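Local structure of NAD nucleotidase (Haemophilus influenzae, 3ZTV) at residues L64-G69 and V221-D226; S125-P130 and Y177-T182; G157-N162 and L201-S206. The protein hydrolyses NAD in the periplasm to adenosine and nicotinamide riboside, combining pyrophosphatase and zinc-dependent 5'-nucleotidase activities. One frame throughout, in Å; residues are numbered along the deposited sequence.

Contact 1 (L64-G69 and V221-D226). With ZN (zinc ion), chain B.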
ATOM      1  N   LEU A  64     -28.904  -0.277 -14.548  1.00  6.72           N
ATOM      2  CA  LEU A  64     -27.792  -1.038 -13.979  1.00  6.14           C
ATOM      3  C   LEU A  64     -28.123  -1.248 -12.505  1.00  6.82           C
ATOM      4  O   LEU A  64     -28.165  -0.281 -11.735  1.00  5.98           O
ATOM      5  CB  LEU A  64     -26.495  -0.246 -14.140  1.00  5.85           C
ATOM      6  CG  LEU A  64     -25.231  -0.830 -13.510  1.00  6.79           C
ATOM      7  CD1 LEU A  64     -24.881  -2.162 -14.172  1.00  7.32           C
ATOM      8  CD2 LEU A  64     -24.067   0.142 -13.607  1.00  7.66           C
ATOM      9  N   VAL A  65     -28.360  -2.500 -12.118  1.00  5.30           N
ATOM     10  CA  VAL A  65     -28.936  -2.812 -10.817  1.00  5.41           C
ATOM     11  C   VAL A  65     -27.869  -3.430  -9.923  1.00  5.73           C
ATOM     12  O   VAL A  65     -27.323  -4.482 -10.246  1.00  6.09           O
ATOM     13  CB  VAL A  65     -30.159  -3.733 -10.980  1.00  6.42           C
ATOM     14  CG1 VAL A  65     -30.817  -3.999  -9.640  1.00  8.01           C
ATOM     15  CG2 VAL A  65     -31.163  -3.101 -11.947  1.00  8.37           C
ATOM     16  N   LEU A  66     -27.566  -2.761  -8.807  1.00  5.35           N
ATOM     17  CA  LEU A  66     -26.362  -3.067  -8.021  1.00  5.59           C
ATOM     18  C   LEU A  66     -26.627  -3.280  -6.536  1.00  5.02           C
ATOM     19  O   LEU A  66     -27.509  -2.640  -5.942  1.00  5.29           O
ATOM     20  CB  LEU A  66     -25.352  -1.926  -8.156  1.00  5.67           C
ATOM     21  CG  LEU A  66     -24.987  -1.484  -9.574  1.00  6.76           C
ATOM     22  CD1 LEU A  66     -24.147  -0.212  -9.515  1.00  7.31           C
ATOM     23  CD2 LEU A  66     -24.271  -2.583 -10.346  1.00  6.56           C
ATOM     24  N   HIS A  67     -25.824  -4.161  -5.940  1.00  4.52           N
ATOM     25  CA  HIS A  67     -25.840  -4.395  -4.495  1.00  4.29           C
ATOM     26  C   HIS A  67     -24.420  -4.182  -3.952  1.00  3.76           C
ATOM     27  O   HIS A  67     -23.486  -4.889  -4.348  1.00  4.10           O
ATOM     28  CB  HIS A  67     -26.319  -5.812  -4.196  1.00  5.40           C
ATOM     29  CG  HIS A  67     -26.606  -6.063  -2.747  1.00  5.40           C
ATOM     30  ND1 HIS A  67     -25.700  -5.806  -1.735  1.00  3.99           N
ATOM     31  CD2 HIS A  67     -27.712  -6.561  -2.147  1.00  5.32           C
ATOM     32  CE1 HIS A  67     -26.250  -6.122  -0.573  1.00  4.20           C
ATOM     33  NE2 HIS A  67     -27.464  -6.595  -0.796  1.00  5.80           N
ATOM     34  N   ALA A  68     -24.234  -3.180  -3.096  1.00  4.11           N
ATOM     35  CA  ALA A  68     -22.891  -2.813  -2.643  1.00  4.76           C
ATOM     36  C   ALA A  68     -22.356  -3.544  -1.395  1.00  4.79           C
ATOM     37  O   ALA A  68     -21.455  -3.022  -0.721  1.00  5.52           O
ATOM     38  CB  ALA A  68     -22.781  -1.299  -2.465  1.00  5.01           C
ATOM     39  N   GLY A  69     -22.885  -4.733  -1.097  1.00  4.82           N
ATOM     40  CA  GLY A  69     -22.296  -5.598  -0.077  1.00  4.92           C
ATOM     41  C   GLY A  69     -22.989  -5.655   1.275  1.00  4.98           C
ATOM     42  O   GLY A  69     -23.942  -4.909   1.547  1.00  5.16           O
ATOM     43  N   VAL A 221     -18.305   7.154 -11.003  1.00  5.32           N
ATOM     44  CA  VAL A 221     -19.351   6.990  -9.983  1.00  5.53           C
ATOM     45  C   VAL A 221     -18.890   5.937  -8.979  1.00  4.50           C
ATOM     46  O   VAL A 221     -18.397   4.867  -9.377  1.00  6.18           O
ATOM     47  CB  VAL A 221     -20.721   6.562 -10.597  1.00  6.28           C
ATOM     48  CG1 VAL A 221     -21.813   6.483  -9.529  1.00  8.36           C
ATOM     49  CG2 VAL A 221     -21.149   7.545 -11.684  1.00  6.79           C
ATOM     50  N   ILE A 222     -19.033   6.241  -7.693  1.00  4.23           N
ATOM     51  CA  ILE A 222     -18.703   5.272  -6.646  1.00  4.56           C
ATOM     52  C   ILE A 222     -19.947   4.944  -5.817  1.00  4.77           C
ATOM     53  O   ILE A 222     -20.404   5.741  -4.983  1.00  4.99           O
ATOM     54  CB  ILE A 222     -17.560   5.764  -5.730  1.00  4.53           C
ATOM     55  CG1 ILE A 222     -16.358   6.252  -6.558  1.00  5.18           C
ATOM     56  CG2 ILE A 222     -17.170   4.668  -4.742  1.00  5.19           C
ATOM     57  CD1 ILE A 222     -15.229   6.851  -5.741  1.00  6.21           C
ATOM     58  N   VAL A 223     -20.483   3.754  -6.051  1.00  4.22           N
ATOM     59  CA  VAL A 223     -21.692   3.253  -5.409  1.00  4.55           C
ATOM     60  C   VAL A 223     -21.241   2.571  -4.127  1.00  4.20           C
ATOM     61  O   VAL A 223     -20.442   1.626  -4.174  1.00  5.44           O
ATOM     62  CB  VAL A 223     -22.421   2.249  -6.340  1.00  4.02           C
ATOM     63  CG1 VAL A 223     -23.717   1.730  -5.697  1.00  6.34           C
ATOM     64  CG2 VAL A 223     -22.695   2.889  -7.712  1.00  6.76           C
ATOM     65  N   THR A 224     -21.728   3.072  -2.994  1.00  4.49           N
ATOM     66  CA  THR A 224     -21.125   2.816  -1.685  1.00  4.70           C
ATOM     67  C   THR A 224     -21.897   1.850  -0.783  1.00  5.10           C
ATOM     68  O   THR A 224     -23.140   1.856  -0.749  1.00  5.20           O
ATOM     69  CB  THR A 224     -20.962   4.156  -0.939  1.00  5.66           C
ATOM     70  OG1 THR A 224     -20.079   5.004  -1.685  1.00  5.63           O
ATOM     71  CG2 THR A 224     -20.420   3.991   0.459  1.00  6.61           C
ATOM     72  N   GLY A 225     -21.131   1.055  -0.039  1.00  4.38           N
ATOM     73  CA  GLY A 225     -21.632   0.347   1.124  1.00  4.76           C
ATOM     74  C   GLY A 225     -20.685   0.456   2.299  1.00  5.21           C
ATOM     75  O   GLY A 225     -19.574   0.979   2.169  1.00  5.62           O
ATOM     76  N   ASP A 226     -21.161  -0.044   3.438  1.00  4.66           N
ATOM     77  CA  ASP A 226     -20.446  -0.200   4.722  1.00  5.05           C
ATOM     78  C   ASP A 226     -20.773   0.809   5.803  1.00  6.50           C
ATOM     79  O   ASP A 226     -20.811   0.443   6.981  1.00  7.45           O
ATOM     80  CB  ASP A 226     -18.920  -0.351   4.602  1.00  5.73           C
ATOM     81  CG  ASP A 226     -18.280  -0.817   5.918  1.00  4.63           C
ATOM     82  OD1 ASP A 226     -18.570  -1.935   6.386  1.00  5.62           O
ATOM     83  OD2 ASP A 226     -17.475  -0.064   6.515  1.00  7.02           O
TER
HETATM   84 ZN    ZN B1598     -20.042  -3.447   5.970  1.00  5.13          ZN
HETATM   85  O   HOH W   1     -21.232  -2.583   7.335  1.00  5.46           O
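Leu66 and Val223 meet by their methyl groups, CD1 of the leucine lying 3.9 Å from CG2 of the valine, with the two side chains crossing at about a right angle. Val223 holds CG2, the branch that meets Leu66, anti to its carbonyl carbon. Branched aliphatic residues suit this interior, where Leu201 of the neighbouring strand also packs against Val223. Further along, the two segments come together at Ala68 and Gly225, whose CA atoms are 5.1 Å apart. The small CB of Ala68 rests on backbone, 3.6 Å from Thr224 O and 3.8 Å from Gly225 N. Glycine is needed at 225, because a beta carbon there would collide with Ala68 O. CB of Thr224 points away from strand 64-67, and its OG1 bonds to Asn209. CB of His67 likewise points away from the other strand; its ND1 accepts from Gly69 N at 3.1 Å in the plane of the ring, while NE2 bonds to His21, so both ring nitrogens are held. Beyond Gly225, Asp226 OD1 binds a zinc ion at 2.1 Å, joined by a water, Asp70 and Asn102, and Lys163 pairs with OD2. Two facing beta-sheets whose strand ends lead into metal-binding loops are the hallmark of the calcineurin-like phosphoesterase fold.

Contact 2 (S125-P130 and Y177-T182)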
ATOM      1  N   SER A 125     -15.044  -8.303  -6.961  1.00  5.86           N
ATOM      2  CA  SER A 125     -14.180  -7.777  -5.902  1.00  5.19           C
ATOM      3  C   SER A 125     -12.734  -7.790  -6.389  1.00  5.21           C
ATOM      4  O   SER A 125     -12.146  -8.862  -6.594  1.00  7.17           O
ATOM      5  CB  SER A 125     -14.312  -8.574  -4.601  1.00  6.11           C
ATOM      6  OG  SER A 125     -13.597  -7.920  -3.574  1.00  7.80           O
ATOM      7  N   ALA A 126     -12.176  -6.604  -6.611  1.00  4.23           N
ATOM      8  CA  ALA A 126     -10.846  -6.479  -7.206  1.00  4.23           C
ATOM      9  C   ALA A 126      -9.699  -6.518  -6.197  1.00  3.69           C
ATOM     10  O   ALA A 126      -8.574  -6.807  -6.585  1.00  5.00           O
ATOM     11  CB  ALA A 126     -10.757  -5.204  -8.045  1.00  5.96           C
ATOM     12  N   ASN A 127      -9.964  -6.228  -4.923  1.00  4.68           N
ATOM     13  CA  ASN A 127      -8.897  -6.164  -3.924  1.00  4.99           C
ATOM     14  C   ASN A 127      -8.975  -7.308  -2.903  1.00  4.86           C
ATOM     15  O   ASN A 127      -8.279  -7.284  -1.879  1.00  5.81           O
ATOM     16  CB  ASN A 127      -8.842  -4.796  -3.221  1.00  5.32           C
ATOM     17  CG  ASN A 127     -10.053  -4.529  -2.340  1.00  3.94           C
ATOM     18  OD1 ASN A 127     -11.169  -4.946  -2.648  1.00  5.07           O
ATOM     19  ND2 ASN A 127      -9.832  -3.810  -1.252  1.00  5.37           N
ATOM     20  N   VAL A 128      -9.827  -8.301  -3.179  1.00  4.80           N
ATOM     21  CA  VAL A 128      -9.951  -9.494  -2.347  1.00  5.42           C
ATOM     22  C   VAL A 128      -9.719 -10.668  -3.291  1.00  5.68           C
ATOM     23  O   VAL A 128     -10.538 -10.936  -4.178  1.00  6.90           O
ATOM     24  CB  VAL A 128     -11.341  -9.573  -1.691  1.00  5.64           C
ATOM     25  CG1 VAL A 128     -11.404 -10.766  -0.747  1.00  7.02           C
ATOM     26  CG2 VAL A 128     -11.659  -8.268  -0.952  1.00  6.72           C
ATOM     27  N   ILE A 129      -8.591 -11.356  -3.132  1.00  5.59           N
ATOM     28  CA  ILE A 129      -8.129 -12.293  -4.157  1.00  7.20           C
ATOM     29  C   ILE A 129      -7.735 -13.646  -3.537  1.00  7.34           C
ATOM     30  O   ILE A 129      -6.728 -13.738  -2.836  1.00  6.39           O
ATOM     31  CB  ILE A 129      -6.930 -11.710  -4.977  1.00  6.29           C
ATOM     32  CG1 ILE A 129      -7.256 -10.308  -5.506  1.00  6.46           C
ATOM     33  CG2 ILE A 129      -6.607 -12.618  -6.148  1.00  7.84           C
ATOM     34  CD1 ILE A 129      -6.091  -9.656  -6.288  1.00  7.04           C
ATOM     35  N   PRO A 130      -8.536 -14.699  -3.782  1.00  6.56           N
ATOM     36  CA  PRO A 130      -8.191 -15.995  -3.185  1.00  6.87           C
ATOM     37  C   PRO A 130      -7.086 -16.724  -3.943  1.00  7.98           C
ATOM     38  O   PRO A 130      -7.034 -16.685  -5.180  1.00  7.37           O
ATOM     39  CB  PRO A 130      -9.503 -16.781  -3.283  1.00  9.51           C
ATOM     40  CG  PRO A 130     -10.573 -15.732  -3.373  1.00  9.56           C
ATOM     41  CD  PRO A 130      -9.936 -14.667  -4.229  1.00  7.88           C
ATOM     42  N   TYR A 177      -5.858  -6.244  -0.680  1.00  5.56           N
ATOM     43  CA  TYR A 177      -5.019  -5.161  -1.195  1.00  6.74           C
ATOM     44  C   TYR A 177      -5.638  -3.787  -0.933  1.00  6.51           C
ATOM     45  O   TYR A 177      -6.867  -3.628  -0.894  1.00  5.10           O
ATOM     46  CB  TYR A 177      -4.717  -5.403  -2.680  1.00  5.91           C
ATOM     47  CG  TYR A 177      -3.895  -6.663  -2.829  1.00  6.84           C
ATOM     48  CD1 TYR A 177      -2.509  -6.627  -2.711  1.00  7.16           C
ATOM     49  CD2 TYR A 177      -4.502  -7.905  -3.000  1.00  7.44           C
ATOM     50  CE1 TYR A 177      -1.749  -7.787  -2.800  1.00  8.48           C
ATOM     51  CE2 TYR A 177      -3.753  -9.067  -3.091  1.00  8.59           C
ATOM     52  CZ  TYR A 177      -2.380  -9.004  -2.987  1.00  7.19           C
ATOM     53  OH  TYR A 177      -1.640 -10.172  -3.056  1.00  9.46           O
ATOM     54  N   ASP A 178      -4.765  -2.797  -0.752  1.00  6.35           N
ATOM     55  CA  ASP A 178      -5.168  -1.432  -0.456  1.00  6.82           C
ATOM     56  C   ASP A 178      -6.267  -0.916  -1.373  1.00  4.76           C
ATOM     57  O   ASP A 178      -6.196  -1.069  -2.599  1.00  5.42           O
ATOM     58  CB  ASP A 178      -3.954  -0.508  -0.543  1.00  6.95           C
ATOM     59  CG  ASP A 178      -4.290   0.913  -0.179  1.00  8.05           C
ATOM     60  OD1 ASP A 178      -4.553   1.177   1.013  1.00  8.83           O
ATOM     61  OD2 ASP A 178      -4.282   1.772  -1.085  1.00 10.00           O
ATOM     62  N   GLU A 179      -7.277  -0.295  -0.770  1.00  4.97           N
ATOM     63  CA  GLU A 179      -8.426   0.226  -1.511  1.00  5.06           C
ATOM     64  C   GLU A 179      -8.045   1.279  -2.559  1.00  5.15           C
ATOM     65  O   GLU A 179      -8.443   1.171  -3.718  1.00  5.74           O
ATOM     66  CB  GLU A 179      -9.473   0.826  -0.552  1.00  5.23           C
ATOM     67  CG  GLU A 179     -10.077  -0.148   0.489  1.00  5.91           C
ATOM     68  CD  GLU A 179      -9.364  -0.129   1.843  1.00  6.49           C
ATOM     69  OE1 GLU A 179      -8.149   0.217   1.891  1.00  7.58           O
ATOM     70  OE2 GLU A 179     -10.026  -0.464   2.866  1.00  6.65           O
ATOM     71  N   ILE A 180      -7.305   2.310  -2.145  1.00  5.23           N
ATOM     72  CA  ILE A 180      -6.909   3.380  -3.069  1.00  6.12           C
ATOM     73  C   ILE A 180      -6.017   2.852  -4.193  1.00  6.78           C
ATOM     74  O   ILE A 180      -6.271   3.124  -5.373  1.00  5.65           O
ATOM     75  CB  ILE A 180      -6.212   4.540  -2.317  1.00  7.17           C
ATOM     76  CG1 ILE A 180      -7.235   5.262  -1.432  1.00  9.45           C
ATOM     77  CG2 ILE A 180      -5.527   5.502  -3.293  1.00  8.90           C
ATOM     78  CD1 ILE A 180      -6.641   6.282  -0.485  1.00 13.33           C
ATOM     79  N   ALA A 181      -4.978   2.097  -3.851  1.00  5.94           N
ATOM     80  CA  ALA A 181      -4.094   1.582  -4.891  1.00  5.98           C
ATOM     81  C   ALA A 181      -4.843   0.693  -5.872  1.00  5.20           C
ATOM     82  O   ALA A 181      -4.680   0.796  -7.084  1.00  6.05           O
ATOM     83  CB  ALA A 181      -2.904   0.839  -4.297  1.00  8.40           C
ATOM     84  N   THR A 182      -5.674  -0.201  -5.358  1.00  4.67           N
ATOM     85  CA  THR A 182      -6.403  -1.094  -6.250  1.00  5.61           C
ATOM     86  C   THR A 182      -7.315  -0.314  -7.193  1.00  5.26           C
ATOM     87  O   THR A 182      -7.381  -0.603  -8.391  1.00  5.06           O
ATOM     88  CB  THR A 182      -7.212  -2.172  -5.480  1.00  4.73           C
ATOM     89  OG1 THR A 182      -6.317  -2.973  -4.693  1.00  6.09           O
ATOM     90  CG2 THR A 182      -8.005  -3.046  -6.457  1.00  5.28           C
TER
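The ring of Tyr177 has Asn127 O at its edge, near its plane and 4.0 Å from CD2, while Ile129 CD1 comes in obliquely at 4.0 Å from CE2, the two side chains crossing at about a right angle. Gln184 of the second subunit also packs against Tyr177. The other flat group is the amide of Asn127. Its ND2 gives a hydrogen bond of 3.0 Å to Tyr177 O, which lies only 11° out of the amide plane, and the return bond runs from Tyr177 N to Asn127 O at 2.9 Å. Chi1 of 68° places CG of Asn127 between the backbone N and the carbonyl carbon. On the helix, Thr182 brings CG2 to within 3.8 Å of Ala126 CB, and its OG1 bonds to Asp178 O at 2.8 Å. Thr182 N reaches that same oxygen from the opposite face of its plane. Asp178 is the N-cap, its OD2 accepting from Ala181 N at 2.9 Å. Asparagine suits position 127 because it offers donor and acceptor together: OD1 takes the N-H of Asp159 while ND2 serves Tyr177. The chemistry implies that one buried amide, satisfied at both ends, ties the residue just ahead of the N-cap of helix 179-191 to strand 151-159, through Asp159 N.

Contact 3 (G157-N162 and L201-S206)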
ATOM      1  N   GLY A 157     -15.278  -4.030  -8.573  1.00  4.81           N
ATOM      2  CA  GLY A 157     -15.718  -4.251  -7.207  1.00  5.01           C
ATOM      3  C   GLY A 157     -14.613  -3.948  -6.210  1.00  3.99           C
ATOM      4  O   GLY A 157     -13.431  -4.076  -6.542  1.00  4.44           O
ATOM      5  N   LEU A 158     -14.973  -3.596  -4.976  1.00  4.11           N
ATOM      6  CA  LEU A 158     -13.977  -3.259  -3.956  1.00  4.19           C
ATOM      7  C   LEU A 158     -14.527  -3.488  -2.551  1.00  4.03           C
ATOM      8  O   LEU A 158     -15.692  -3.171  -2.285  1.00  4.58           O
ATOM      9  CB  LEU A 158     -13.542  -1.789  -4.103  1.00  5.17           C
ATOM     10  CG  LEU A 158     -12.157  -1.387  -3.576  1.00  4.59           C
ATOM     11  CD1 LEU A 158     -11.044  -1.926  -4.467  1.00  6.62           C
ATOM     12  CD2 LEU A 158     -12.049   0.139  -3.477  1.00  5.60           C
ATOM     13  N   ASP A 159     -13.680  -3.983  -1.649  1.00  5.10           N
ATOM     14  CA  ASP A 159     -14.069  -4.213  -0.253  1.00  5.01           C
ATOM     15  C   ASP A 159     -13.228  -3.394   0.707  1.00  4.54           C
ATOM     16  O   ASP A 159     -12.109  -2.976   0.388  1.00  5.27           O
ATOM     17  CB  ASP A 159     -13.894  -5.696   0.090  1.00  5.70           C
ATOM     18  CG  ASP A 159     -14.866  -6.203   1.168  1.00  5.86           C
ATOM     19  OD1 ASP A 159     -15.539  -5.413   1.872  1.00  5.39           O
ATOM     20  OD2 ASP A 159     -14.943  -7.454   1.317  1.00  6.84           O
ATOM     21  N   THR A 160     -13.785  -3.139   1.880  1.00  5.71           N
ATOM     22  CA  THR A 160     -13.023  -2.583   2.980  1.00  5.98           C
ATOM     23  C   THR A 160     -11.999  -3.616   3.474  1.00  6.68           C
ATOM     24  O   THR A 160     -12.304  -4.814   3.579  1.00  6.96           O
ATOM     25  CB  THR A 160     -13.960  -2.103   4.100  1.00  5.71           C
ATOM     26  OG1 THR A 160     -13.196  -1.389   5.081  1.00  7.67           O
ATOM     27  CG2 THR A 160     -14.763  -3.260   4.749  1.00  6.42           C
ATOM     28  N   VAL A 161     -10.773  -3.173   3.745  1.00  5.72           N
ATOM     29  CA  VAL A 161      -9.669  -4.087   4.054  1.00  6.73           C
ATOM     30  C   VAL A 161      -9.502  -4.360   5.552  1.00  7.14           C
ATOM     31  O   VAL A 161      -9.787  -5.472   6.016  1.00  6.94           O
ATOM     32  CB  VAL A 161      -8.336  -3.622   3.416  1.00  6.37           C
ATOM     33  CG1 VAL A 161      -7.193  -4.504   3.886  1.00  8.27           C
ATOM     34  CG2 VAL A 161      -8.449  -3.652   1.890  1.00  7.19           C
ATOM     35  N   ASN A 162      -9.029  -3.372   6.306  1.00  7.99           N
ATOM     36  CA  ASN A 162      -8.731  -3.578   7.724  1.00  8.04           C
ATOM     37  C   ASN A 162      -9.931  -4.111   8.511  1.00  7.92           C
ATOM     38  O   ASN A 162      -9.807  -5.031   9.317  1.00  8.33           O
ATOM     39  CB  ASN A 162      -8.217  -2.288   8.377  1.00 10.92           C
ATOM     40  CG  ASN A 162      -6.859  -1.857   7.852  1.00 12.24           C
ATOM     41  OD1 ASN A 162      -6.105  -2.653   7.299  1.00 12.92           O
ATOM     42  ND2 ASN A 162      -6.537  -0.585   8.049  1.00 15.43           N
ATOM     43  N   LEU A 201     -18.027  -0.131  -7.529  1.00  4.08           N
ATOM     44  CA  LEU A 201     -19.016  -0.679  -6.600  1.00  5.06           C
ATOM     45  C   LEU A 201     -18.231  -1.092  -5.355  1.00  4.49           C
ATOM     46  O   LEU A 201     -17.563  -2.138  -5.340  1.00  4.98           O
ATOM     47  CB  LEU A 201     -19.721  -1.874  -7.244  1.00  5.41           C
ATOM     48  CG  LEU A 201     -20.843  -2.537  -6.446  1.00  4.57           C
ATOM     49  CD1 LEU A 201     -21.943  -1.542  -6.068  1.00  5.42           C
ATOM     50  CD2 LEU A 201     -21.422  -3.711  -7.207  1.00  6.62           C
ATOM     51  N   SER A 202     -18.252  -0.234  -4.342  1.00  4.22           N
ATOM     52  CA  SER A 202     -17.279  -0.290  -3.252  1.00  3.98           C
ATOM     53  C   SER A 202     -17.873  -0.324  -1.853  1.00  4.04           C
ATOM     54  O   SER A 202     -18.540   0.611  -1.413  1.00  4.84           O
ATOM     55  CB  SER A 202     -16.310   0.888  -3.338  1.00  5.28           C
ATOM     56  OG  SER A 202     -15.511   0.953  -2.165  1.00  4.96           O
ATOM     57  N   HIS A 203     -17.578  -1.430  -1.153  1.00  4.26           N
ATOM     58  CA  HIS A 203     -17.879  -1.575   0.271  1.00  3.53           C
ATOM     59  C   HIS A 203     -16.798  -0.966   1.171  1.00  4.77           C
ATOM     60  O   HIS A 203     -16.663  -1.363   2.345  1.00  6.09           O
ATOM     61  CB  HIS A 203     -18.105  -3.040   0.685  1.00  4.36           C
ATOM     62  CG  HIS A 203     -19.084  -3.186   1.813  1.00  4.66           C
ATOM     63  ND1 HIS A 203     -18.740  -3.266   3.154  1.00  5.81           N
ATOM     64  CD2 HIS A 203     -20.433  -3.201   1.775  1.00  3.11           C
ATOM     65  CE1 HIS A 203     -19.848  -3.348   3.882  1.00  2.20           C
ATOM     66  NE2 HIS A 203     -20.883  -3.316   3.066  1.00  6.53           N
ATOM     67  N   ALA A 204     -16.023  -0.017   0.649  1.00  4.59           N
ATOM     68  CA  ALA A 204     -14.970   0.601   1.463  1.00  4.20           C
ATOM     69  C   ALA A 204     -15.497   1.575   2.513  1.00  4.97           C
ATOM     70  O   ALA A 204     -14.738   1.982   3.398  1.00  6.45           O
ATOM     71  CB  ALA A 204     -13.935   1.308   0.580  1.00  5.53           C
ATOM     72  N   GLY A 205     -16.778   1.929   2.425  1.00  4.10           N
ATOM     73  CA  GLY A 205     -17.369   2.936   3.293  1.00  5.63           C
ATOM     74  C   GLY A 205     -17.296   4.348   2.713  1.00  5.19           C
ATOM     75  O   GLY A 205     -16.421   4.657   1.881  1.00  5.56           O
ATOM     76  N   SER A 206     -18.196   5.220   3.158  1.00  5.43           N
ATOM     77  CA  SER A 206     -18.228   6.585   2.634  1.00  5.37           C
ATOM     78  C   SER A 206     -16.898   7.324   2.783  1.00  6.31           C
ATOM     79  O   SER A 206     -16.459   7.990   1.846  1.00  6.26           O
ATOM     80  CB  SER A 206     -19.367   7.385   3.273  1.00  7.38           C
ATOM     81  OG  SER A 206     -20.619   7.005   2.732  1.00  7.72           O
TER
HETATM   82  O   HOH W   2     -11.943   1.417   3.836  1.00 10.27           O
HETATM   83  O   HOH W   3     -14.744   0.339   6.387  1.00 12.70           O
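Leu158 O takes the N-H of His203 at 2.8 Å, with Ser202 CA adding a weaker C-H contact to the same oxygen. This bond belongs to a parallel beta ladder, strands 157-159 and 201-203 running 9° apart, in a beta-alpha-beta unit whose connection includes helix 179-191. The next rung is Leu158 N to Leu201 O at 3.0 Å. Leu158 and Ser202 share one face of the sheet; there CD2 of the leucine lies 3.8 Å from the serine OG, and helices 179-191 and 206-215 pack on the leucine. Chi1 of 171° sets Ser202 OG anti to the backbone N, from where it accepts from Ala204 N in an ST turn and also bonds to Asn209; a short hydroxyl side chain suits that double task. Asp159 and His203 extend side by side on the other face, pointing the same way, carboxylate and ring 86° apart, with Asp159 OD1 3.7 Å from His203 CB. His203 is probably a zinc ligand; the model puts CE1 rather than a nitrogen next to the metal, so the ring orientation, and with it the bond of NE2 to Asp20, is doubtful. At Thr160 and Ala204, just past the strands, two waters bridge Thr160 OG1 and Ala204 O: one sits 2.7 Å from Thr160 OG1, the other donates to Ala204 O at 2.9 Å, and the second leg of each bridge is weak.

In the fold
Contact 3 lies between the other two, its centre 10 Å from that of contact 1 and 9 Å from that of contact 2, whereas contacts 1 and 2 do not touch. Strands 198-203 and 221-224 are neighbours in one sheet, joined by Val223 O to Ser202 N at 2.9 Å. Contact 1 sets that sheet against the one containing strand 63-67. On its far side, contact 3 is bonded to contact 2 through Ala126 N and Gly157 O, 2.8 Å apart. Contacts 1 and 3 bring Asp226 and His203 to the zinc site, while in contact 2 the side chain of Glu179 is about 11 Å from zinc. Adenosine binds separately, among residues of the C-terminal domain.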